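Local coordinates for putative malic enzyme ((S)-malate:NAD+ oxidoreductase (decarboxylating)) (PDB 2A9F), which probably catalyses the NAD+-dependent oxidative decarboxylation of (S)-malate, as malic enzymes do with a divalent metal ion, at residues Ile169-Leu172 / Ala173-Asn177; Lys184-Asp187 / Glu188-Ile191; Leu201-Thr204 / Arg205-Ala209. All coordinates share one frame; numbering follows the deposited sequence.

Contact 1 (Ile169-Leu172 / Ala173-Asn177)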
loop_
_atom_site.group_PDB
_atom_site.type_symbol
_atom_site.label_atom_id
_atom_site.label_comp_id
_atom_site.label_asym_id
_atom_site.label_seq_id
_atom_site.Cartn_x
_atom_site.Cartn_y
_atom_site.Cartn_z
ATOM N N ILE A 169 -4.729 -4.602 25.925
ATOM C CA ILE A 169 -4.656 -6.061 25.873
ATOM C C ILE A 169 -3.455 -6.591 26.639
ATOM O O ILE A 169 -3.481 -7.712 27.139
ATOM C CB ILE A 169 -4.534 -6.566 24.431
ATOM C CG1 ILE A 169 -5.664 -6.005 23.583
ATOM C CG2 ILE A 169 -4.589 -8.069 24.414
ATOM C CD1 ILE A 169 -5.345 -5.987 22.119
ATOM N N VAL A 170 -2.396 -5.797 26.722
ATOM C CA VAL A 170 -1.218 -6.244 27.438
ATOM C C VAL A 170 -1.393 -5.967 28.919
ATOM O O VAL A 170 -0.828 -6.659 29.769
ATOM C CB VAL A 170 0.052 -5.555 26.909
ATOM C CG1 VAL A 170 1.272 -6.028 27.688
ATOM C CG2 VAL A 170 0.213 -5.866 25.435
ATOM N N VAL A 171 -2.186 -4.948 29.231
ATOM C CA VAL A 171 -2.449 -4.617 30.619
ATOM C C VAL A 171 -3.381 -5.689 31.165
ATOM O O VAL A 171 -3.245 -6.131 32.305
ATOM C CB VAL A 171 -3.095 -3.237 30.751
ATOM C CG1 VAL A 171 -3.577 -3.017 32.194
ATOM C CG2 VAL A 171 -2.069 -2.158 30.368
ATOM N N LEU A 172 -4.304 -6.127 30.319
ATOM C CA LEU A 172 -5.246 -7.148 30.703
ATOM C C LEU A 172 -4.509 -8.454 30.945
ATOM O O LEU A 172 -4.888 -9.242 31.820
ATOM C CB LEU A 172 -6.298 -7.334 29.610
ATOM C CG LEU A 172 -7.514 -8.178 29.996
ATOM C CD1 LEU A 172 -8.072 -7.696 31.340
ATOM C CD2 LEU A 172 -8.571 -8.068 28.924
ATOM N N ALA A 173 -3.448 -8.688 30.183
ATOM C CA ALA A 173 -2.694 -9.923 30.344
ATOM C C ALA A 173 -1.833 -9.796 31.582
ATOM O O ALA A 173 -1.605 -10.781 32.301
ATOM C CB ALA A 173 -1.821 -10.184 29.119
ATOM N N ALA A 174 -1.372 -8.570 31.826
ATOM C CA ALA A 174 -0.523 -8.288 32.970
ATOM C C ALA A 174 -1.263 -8.467 34.296
ATOM O O ALA A 174 -0.639 -8.649 35.338
ATOM C CB ALA A 174 0.036 -6.883 32.871
ATOM N N ILE A 175 -2.589 -8.405 34.282
ATOM C CA ILE A 175 -3.285 -8.595 35.541
ATOM C C ILE A 175 -3.591 -10.083 35.702
ATOM O O ILE A 175 -3.470 -10.612 36.797
ATOM C CB ILE A 175 -4.600 -7.733 35.680
ATOM C CG1 ILE A 175 -5.817 -8.512 35.211
ATOM C CG2 ILE A 175 -4.480 -6.427 34.909
ATOM C CD1 ILE A 175 -7.111 -7.874 35.651
ATOM N N PHE A 176 -3.974 -10.759 34.624
ATOM C CA PHE A 176 -4.247 -12.191 34.718
ATOM C C PHE A 176 -3.076 -12.816 35.484
ATOM O O PHE A 176 -3.256 -13.658 36.379
ATOM C CB PHE A 176 -4.330 -12.820 33.332
ATOM C CG PHE A 176 -5.598 -12.524 32.601
ATOM C CD1 PHE A 176 -5.591 -12.373 31.217
ATOM C CD2 PHE A 176 -6.806 -12.422 33.283
ATOM C CE1 PHE A 176 -6.769 -12.121 30.515
ATOM C CE2 PHE A 176 -7.996 -12.169 32.593
ATOM C CZ PHE A 176 -7.977 -12.018 31.207
ATOM N N ASN A 177 -1.873 -12.381 35.132
ATOM C CA ASN A 177 -0.688 -12.881 35.792
ATOM C C ASN A 177 -0.537 -12.263 37.167
ATOM O O ASN A 177 0.069 -12.849 38.058
ATOM C CB ASN A 177 0.549 -12.612 34.938
ATOM C CG ASN A 177 0.775 -13.692 33.910
ATOM O OD1 ASN A 177 0.066 -14.701 33.893
ATOM N ND2 ASN A 177 1.764 -13.496 33.048
#
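The carbonyl oxygen of Leu172 meets two amides one turn further along helix 162-180, and both bonds are weak. Phe176 N approaches Leu172 O at 3.3 Å, almost straight at 165°. Ile175 N reaches the same oxygen from 3.5 Å and is shared with Val171 O, again weakly and with a less certain oxygen position. Two and three residues before Leu172 the bonds are shorter but more bent. Ala174 N donates to Val170 O over 2.9 Å with an N-H...O angle of 141°, and Ala173 N donates to Ile169 O over 3.2 Å; each donor stands above the plane of the carbonyl that accepts it.

Leu172 O also lies over one face of the Phe176 ring, displaced toward its rim, with CD1 the nearest ring carbon. The ring points back along the helix because its CG lies beside the backbone N, anti to the carbonyl carbon (chi1 -76°). That brings Phe176 CE1 to 4.0 Å from Leu172 CG, with the two side chains crossing at a slant. Leu172 CD1 meets Ile175 CD1 at 4.4 Å on the flank turned to helix 198-210. Farther along, Asn177 ND2 is bound by Thr363 O and Ala174 O by the hydroxyl of Ser178.

With mainly apolar side chains around it, this backbone is left largely to satisfy itself, and one carbonyl probably shares i+3 and i+4 donors.

Contact 2 (Lys184-Asp187 / Glu188-Ile191); sequences KSLD and EVSI
Leu186 and Val189 form the close apolar side of a turn at the end of the loop that links helix 162-180 to strand 190-194. Leu186 CD1 lies 3.8 Å from Val189 CG2 and 4.0 Å from Ile191 CD1, so a single methyl touches both Val189, just before the strand, and Ile191 within it. Although the CB of Leu186 leaves its backbone in the direction away from them, the CG sits beside the carbonyl carbon (chi1 -170°) and the end of the side chain swings back. Val189 straddles the turn with its two methyls: CG1 comes to 3.0 Å from Ser185 O, while CG2 lies 3.1 Å from Leu186 O. Helix 162-180 covers the same apolar side, its Leu179 touching both Leu186 and Val189.

The polar side is looser and reaches solvent at Asp187 and Glu188. Here Glu188 N makes a weak bond of 3.5 Å to Ser185 O, closing the turn, and the hydroxyl of Ser185 gives a similarly weak bond to Asp187 OD2. The Glu188 chain lies alongside Ser185, but the exact place of its OE2 is uncertain. Lys184 adds only its CB to the packing, 4.3 Å from Val189 CG1, and the rest of its chain leads away.

Beyond the turn, Ile191 pairs through its backbone with Lys214 and Thr216 of the neighbouring parallel strand. Strand 190-194 is an inner strand of a largely parallel sheet and opens the beta-alpha-beta unit with helix 198-210 and strand 214-219; the glycine-rich loop that follows it is consistent with the first strand of a Rossmann-type NAD-binding domain.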
loop_
_atom_site.group_PDB
_atom_site.type_symbol
_atom_site.label_atom_id
_atom_site.label_comp_id
_atom_site.label_asym_id
_atom_site.label_seq_id
_atom_site.Cartn_x
_atom_site.Cartn_y
_atom_site.Cartn_z
ATOM N N LYS A 184 -5.874 -14.276 44.352
ATOM C CA LYS A 184 -7.213 -13.704 44.300
ATOM C C LYS A 184 -7.821 -13.984 42.928
ATOM O O LYS A 184 -7.114 -14.361 42.008
ATOM C CB LYS A 184 -7.127 -12.196 44.547
ATOM C CG LYS A 184 -6.293 -11.829 45.768
ATOM C CD LYS A 184 -6.129 -10.312 45.954
ATOM C CE LYS A 184 -5.265 -9.994 47.175
ATOM N NZ LYS A 184 -4.966 -8.544 47.325
ATOM N N SER A 185 -9.130 -13.818 42.793
ATOM C CA SER A 185 -9.771 -14.032 41.500
ATOM C C SER A 185 -10.081 -12.671 40.880
ATOM O O SER A 185 -9.856 -11.625 41.498
ATOM C CB SER A 185 -11.070 -14.831 41.652
ATOM O OG SER A 185 -11.699 -15.034 40.394
ATOM N N LEU A 186 -10.596 -12.689 39.657
ATOM C CA LEU A 186 -10.932 -11.456 38.964
ATOM C C LEU A 186 -12.335 -11.000 39.382
ATOM O O LEU A 186 -12.772 -9.899 39.038
ATOM C CB LEU A 186 -10.867 -11.684 37.449
ATOM C CG LEU A 186 -10.962 -10.466 36.525
ATOM C CD1 LEU A 186 -9.858 -9.463 36.836
ATOM C CD2 LEU A 186 -10.875 -10.946 35.081
ATOM N N ASP A 187 -13.028 -11.854 40.134
ATOM C CA ASP A 187 -14.377 -11.556 40.605
ATOM C C ASP A 187 -14.331 -11.211 42.078
ATOM O O ASP A 187 -15.367 -11.026 42.703
ATOM C CB ASP A 187 -15.297 -12.761 40.428
ATOM C CG ASP A 187 -15.232 -13.356 39.033
ATOM O OD1 ASP A 187 -15.985 -12.889 38.147
ATOM O OD2 ASP A 187 -14.420 -14.289 38.826
ATOM N N GLU A 188 -13.128 -11.150 42.632
ATOM C CA GLU A 188 -12.950 -10.823 44.036
ATOM C C GLU A 188 -12.144 -9.536 44.092
ATOM O O GLU A 188 -11.937 -8.956 45.159
ATOM C CB GLU A 188 -12.159 -11.925 44.754
ATOM C CG GLU A 188 -12.706 -13.342 44.621
ATOM C CD GLU A 188 -11.779 -14.383 45.249
ATOM O OE1 GLU A 188 -11.539 -14.313 46.478
ATOM O OE2 GLU A 188 -11.282 -15.268 44.510
ATOM N N VAL A 189 -11.679 -9.086 42.936
ATOM C CA VAL A 189 -10.872 -7.881 42.900
ATOM C C VAL A 189 -11.636 -6.572 42.765
ATOM O O VAL A 189 -12.628 -6.478 42.042
ATOM C CB VAL A 189 -9.813 -7.957 41.773
ATOM C CG1 VAL A 189 -8.689 -8.921 42.167
ATOM C CG2 VAL A 189 -10.471 -8.410 40.481
ATOM N N SER A 190 -11.158 -5.570 43.494
ATOM C CA SER A 190 -11.721 -4.231 43.460
ATOM C C SER A 190 -10.759 -3.462 42.559
ATOM O O SER A 190 -9.638 -3.134 42.957
ATOM C CB SER A 190 -11.737 -3.625 44.861
ATOM O OG SER A 190 -10.425 -3.533 45.374
ATOM N N ILE A 191 -11.217 -3.189 41.341
ATOM C CA ILE A 191 -10.430 -2.517 40.313
ATOM C C ILE A 191 -10.845 -1.063 40.059
ATOM O O ILE A 191 -11.992 -0.791 39.683
ATOM C CB ILE A 191 -10.551 -3.313 38.987
ATOM C CG1 ILE A 191 -10.157 -4.773 39.220
ATOM C CG2 ILE A 191 -9.703 -2.683 37.916
ATOM C CD1 ILE A 191 -10.323 -5.668 38.010
#

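Contact 3 (Leu201-Thr204 / Arg205-Ala209); sequences LSIT and RKLLA
Leu207 N donates to Ile203 O over 2.7 Å, the shortest sound bond here, with an N-H...O angle of 166°. Its neighbours along helix 198-210 are regular too. Lys206 N reaches Ser202 O at 2.8 Å in a nearly straight bond of 172°, and Leu208 N reaches Thr204 O at 3.0 Å; all three donors stand almost in line with the C=O bond that receives them.

Arg205 turns back over the preceding turn. Leu201 CB sits over the centre of one face of its guanidinium, 4.0 Å from Arg205 CZ, though crowding of Arg205 CD against Leu201 O makes the course of the chain less certain. Lys206 also reaches back toward the start of the helix but stays extended as far as CE before bending at its last torsion, and this carries NZ to 3.6 Å from Ser202 CB.

The helix is the connection of a beta-alpha-beta unit between strands 190-194 and 214-219, and the glycine-rich sequence at Gly195, Gly197 and Gly200 just before and within its first turn is consistent with the dinucleotide-binding loop of a Rossmann fold.

Two hydroxyls are occupied within the helix itself: Ser202 OG by Ala199 O, and Thr204 OG1 by Gly200 O. The side chain of Thr204 packs against Val193, Val215 and Val217 of the sheet beneath, where Leu208 also meets Val215. On another flank, Ile203 CG2 touches Leu207 CD1 at 4.3 Å; Ile203 continues onto Ala168 of helix 162-180, and Lys206 onto His165 of that helix.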
loop_
_atom_site.group_PDB
_atom_site.type_symbol
_atom_site.label_atom_id
_atom_site.label_comp_id
_atom_site.label_asym_id
_atom_site.label_seq_id
_atom_site.Cartn_x
_atom_site.Cartn_y
_atom_site.Cartn_z
ATOM N N LEU A 201 -12.724 3.809 29.229
ATOM C CA LEU A 201 -13.987 3.108 29.122
ATOM C C LEU A 201 -13.815 1.750 28.450
ATOM O O LEU A 201 -14.398 0.753 28.894
ATOM C CB LEU A 201 -14.994 3.953 28.345
ATOM C CG LEU A 201 -15.910 4.904 29.132
ATOM C CD1 LEU A 201 -15.180 5.603 30.268
ATOM C CD2 LEU A 201 -16.474 5.924 28.151
ATOM N N SER A 202 -13.018 1.697 27.384
ATOM C CA SER A 202 -12.808 0.433 26.693
ATOM C C SER A 202 -12.215 -0.567 27.671
ATOM O O SER A 202 -12.809 -1.620 27.906
ATOM C CB SER A 202 -11.897 0.608 25.465
ATOM O OG SER A 202 -10.629 1.126 25.806
ATOM N N ILE A 203 -11.064 -0.232 28.255
ATOM C CA ILE A 203 -10.429 -1.126 29.222
ATOM C C ILE A 203 -11.488 -1.663 30.185
ATOM O O ILE A 203 -11.532 -2.861 30.485
ATOM C CB ILE A 203 -9.326 -0.406 30.063
ATOM C CG1 ILE A 203 -8.020 -0.309 29.270
ATOM C CG2 ILE A 203 -9.048 -1.191 31.352
ATOM C CD1 ILE A 203 -8.081 0.577 28.027
ATOM N N THR A 204 -12.345 -0.763 30.653
ATOM C CA THR A 204 -13.397 -1.124 31.587
ATOM C C THR A 204 -14.340 -2.159 30.974
ATOM O O THR A 204 -14.648 -3.167 31.620
ATOM C CB THR A 204 -14.187 0.137 32.058
ATOM O OG1 THR A 204 -13.269 1.084 32.622
ATOM C CG2 THR A 204 -15.227 -0.232 33.123
ATOM N N ARG A 205 -14.794 -1.932 29.743
ATOM C CA ARG A 205 -15.680 -2.910 29.110
ATOM C C ARG A 205 -14.950 -4.241 29.034
ATOM O O ARG A 205 -15.510 -5.295 29.351
ATOM C CB ARG A 205 -16.081 -2.488 27.698
ATOM C CG ARG A 205 -17.213 -1.490 27.624
ATOM C CD ARG A 205 -16.843 -0.226 28.350
ATOM N NE ARG A 205 -17.774 0.864 28.075
ATOM C CZ ARG A 205 -17.812 1.544 26.932
ATOM N NH1 ARG A 205 -16.965 1.247 25.948
ATOM N NH2 ARG A 205 -18.692 2.524 26.783
ATOM N N LYS A 206 -13.691 -4.185 28.616
ATOM C CA LYS A 206 -12.886 -5.389 28.513
ATOM C C LYS A 206 -12.815 -6.101 29.852
ATOM O O LYS A 206 -13.068 -7.304 29.924
ATOM C CB LYS A 206 -11.483 -5.053 28.009
ATOM C CG LYS A 206 -11.452 -4.717 26.532
ATOM C CD LYS A 206 -10.074 -4.265 26.092
ATOM C CE LYS A 206 -10.121 -3.798 24.654
ATOM N NZ LYS A 206 -11.172 -2.753 24.462
ATOM N N LEU A 207 -12.480 -5.368 30.911
ATOM C CA LEU A 207 -12.413 -5.970 32.244
ATOM C C LEU A 207 -13.704 -6.705 32.642
ATOM O O LEU A 207 -13.670 -7.834 33.117
ATOM C CB LEU A 207 -12.125 -4.908 33.287
ATOM C CG LEU A 207 -10.668 -4.651 33.605
ATOM C CD1 LEU A 207 -10.584 -3.492 34.581
ATOM C CD2 LEU A 207 -10.042 -5.905 34.197
ATOM N N LEU A 208 -14.846 -6.067 32.447
ATOM C CA LEU A 208 -16.096 -6.708 32.819
ATOM C C LEU A 208 -16.292 -7.969 31.994
ATOM O O LEU A 208 -16.708 -9.004 32.520
ATOM C CB LEU A 208 -17.265 -5.735 32.642
ATOM C CG LEU A 208 -17.168 -4.562 33.626
ATOM C CD1 LEU A 208 -18.428 -3.701 33.545
ATOM C CD2 LEU A 208 -16.966 -5.095 35.044
ATOM N N ALA A 209 -15.961 -7.878 30.708
ATOM C CA ALA A 209 -16.071 -9.001 29.783
ATOM C C ALA A 209 -15.074 -10.097 30.152
ATOM O O ALA A 209 -15.302 -11.275 29.890
ATOM C CB ALA A 209 -15.809 -8.523 28.363
#

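Overall arrangement
From the N terminus, contact 1 comes first, within helix 162-180; contact 2 follows at the turn that leads into strand 190-194, and contact 3 lies within the next helix, 198-210. The three are in series: none nests in another or crosses it, and contact 2 alone closes a turn between elements. In space they converge, their centres 12 to 14 Å apart. Leu186 packs on Ile175 and Phe176, joining contacts 1 and 2. Leu207 meets Leu172 and Ile175 of contact 1 and Ile191 of contact 2, and Leu172 CD2 also rests on Lys206 CB. Apolar contacts thus bind two successive helices to the loop and strand between them in the NAD-binding domain.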